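Local coordinates for probable host range protein 2-3 (Myxoma virus, PDB 5CZ3) that is a probable poxvirus host-range factor of the C7 family, thought to play a role in multiplication of the virus in different cell types, at residues 109-114 / 132-137. Sequence-based numbering, arbitrary orientation.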
# COMPACT_ATOMS: atom_id res chain seq x y z
N ARG A 109 4.54 17.25 -0.55
CA ARG A 109 5.76 16.49 -0.39
C ARG A 109 6.07 16.20 1.05
O ARG A 109 6.70 15.24 1.38
CB ARG A 109 6.95 17.21 -1.03
CG ARG A 109 6.84 17.32 -2.53
CD ARG A 109 7.98 16.66 -3.27
NE ARG A 109 7.54 16.19 -4.58
CZ ARG A 109 7.73 14.96 -5.04
NH2 ARG A 109 7.29 14.62 -6.23
N SER A 110 5.61 17.06 1.91
CA SER A 110 5.82 16.86 3.34
C SER A 110 5.30 15.49 3.78
O SER A 110 5.73 14.95 4.81
CB SER A 110 5.13 17.96 4.14
OG SER A 110 3.78 18.12 3.73
N TYR A 111 4.38 14.93 3.00
CA TYR A 111 3.84 13.60 3.25
C TYR A 111 4.41 12.56 2.30
O TYR A 111 4.83 11.48 2.72
CB TYR A 111 2.31 13.63 3.14
CG TYR A 111 1.61 14.07 4.39
CD1 TYR A 111 2.18 13.88 5.64
CD2 TYR A 111 0.36 14.68 4.33
CE1 TYR A 111 1.53 14.28 6.80
CE2 TYR A 111 -0.30 15.09 5.48
CZ TYR A 111 0.29 14.89 6.71
OH TYR A 111 -0.36 15.29 7.85
N THR A 112 4.42 12.87 1.00
CA THR A 112 4.80 11.88 -0.00
C THR A 112 6.28 11.49 0.08
O THR A 112 6.65 10.39 -0.32
CB THR A 112 4.51 12.39 -1.43
OG1 THR A 112 5.36 13.50 -1.74
CG2 THR A 112 3.05 12.81 -1.55
N ASP A 113 7.11 12.39 0.60
CA ASP A 113 8.54 12.14 0.69
C ASP A 113 8.88 11.13 1.78
O ASP A 113 9.97 10.55 1.77
CB ASP A 113 9.31 13.44 0.95
CG ASP A 113 9.34 14.35 -0.26
OD1 ASP A 113 8.98 13.89 -1.37
OD2 ASP A 113 9.71 15.53 -0.11
N VAL A 114 7.96 10.91 2.71
CA VAL A 114 8.22 9.94 3.77
C VAL A 114 7.39 8.67 3.60
O VAL A 114 7.36 7.82 4.49
CB VAL A 114 7.95 10.55 5.17
CG1 VAL A 114 9.07 11.50 5.55
CG2 VAL A 114 6.60 11.24 5.22
N SER A 132 12.44 2.99 3.85
CA SER A 132 11.41 2.73 4.84
C SER A 132 10.59 3.98 5.12
O SER A 132 9.48 3.90 5.64
CB SER A 132 12.02 2.19 6.14
OG SER A 132 12.52 0.88 5.96
N GLY A 133 11.15 5.14 4.77
CA GLY A 133 10.50 6.41 5.02
C GLY A 133 10.22 6.60 6.50
O GLY A 133 10.99 6.17 7.35
N ARG A 134 9.09 7.24 6.81
CA ARG A 134 8.69 7.43 8.19
C ARG A 134 7.81 6.27 8.65
O ARG A 134 6.72 6.48 9.18
CB ARG A 134 7.96 8.77 8.35
CG ARG A 134 7.91 9.29 9.78
CD ARG A 134 7.75 10.80 9.83
NE ARG A 134 6.40 11.22 9.46
CZ ARG A 134 6.08 12.47 9.14
NH1 ARG A 134 7.01 13.42 9.13
NH2 ARG A 134 4.83 12.78 8.83
N THR A 135 8.28 5.05 8.42
CA THR A 135 7.53 3.85 8.79
C THR A 135 8.41 2.79 9.43
O THR A 135 9.63 2.92 9.50
CB THR A 135 6.83 3.20 7.57
OG1 THR A 135 7.77 2.37 6.87
CG2 THR A 135 6.28 4.25 6.61
N TYR A 136 7.76 1.73 9.91
CA TYR A 136 8.44 0.54 10.40
C TYR A 136 8.05 -0.65 9.54
O TYR A 136 7.84 -1.75 10.04
CB TYR A 136 8.10 0.28 11.87
CG TYR A 136 8.49 1.40 12.80
CD1 TYR A 136 9.75 1.98 12.73
CD2 TYR A 136 7.59 1.89 13.74
CE1 TYR A 136 10.11 3.01 13.58
CE2 TYR A 136 7.94 2.92 14.59
CZ TYR A 136 9.20 3.47 14.51
OH TYR A 136 9.56 4.50 15.36
N THR A 137 7.93 -0.41 8.24
CA THR A 137 7.45 -1.42 7.31
C THR A 137 8.40 -2.60 7.16
O THR A 137 9.62 -2.46 7.30
CB THR A 137 7.19 -0.80 5.92
OG1 THR A 137 6.56 -1.78 5.07
CG2 THR A 137 8.49 -0.33 5.28
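One backbone hydrogen bond and one aliphatic contact join the C-terminal end of segment 109-114, at V114, to the loop 132-137. R134 N donates to V114 O at 3.0 Å, nearly straight (166° at the hydrogen) and in the carbonyl plane, on a lone pair. The same oxygen receives a CA-H...O contact from G133 CA at 3.5 Å, so two successive residues of the loop converge on it. Beside this bond V114 and R134 run side by side and point the same way, with V114 CB 3.6 Å from R134 CB. The R134 chain leaves with CG anti to the backbone N (chi1 -161°) and bends at chi3 (74°), which folds the guanidinium back over the valine: V114 CG2 sits over the centre of one face, 4.1 Å from R134 CZ. At the guanidinium's rim, R134 NH2 comes within 4.2 Å of Y111 CE1 at the ring edge, the two planes being almost perpendicular.

G133, with its positive phi, lets the chain turn close against V114 O, where a CB would clash. R134 then centres an inverse gamma turn. Behind it, T135 OG1 donates to S132 O (2.6 Å) and accepts from T137 N in an ST turn, tying both ends of the loop together. Outside the segments, R134 makes backbone hydrogen bonds with F28 and a weak one through NE to D29 O, while Y111 OH bonds to E5.

The contact links the connection from strand 99-104 to strand 117-121 with the loop by which the chain passes from edge strand 126-131 of one sheet to edge strand 138-140 of the other in the beta-sandwich. Edge approach and perpendicular planes exclude a stacked cation-pi pair, so across this surface contact R134 offers V114 its backbone N-H, its CB and a guanidinium face, without a salt bridge; its NE and NH2 find their hydrogen-bond partners outside the two segments.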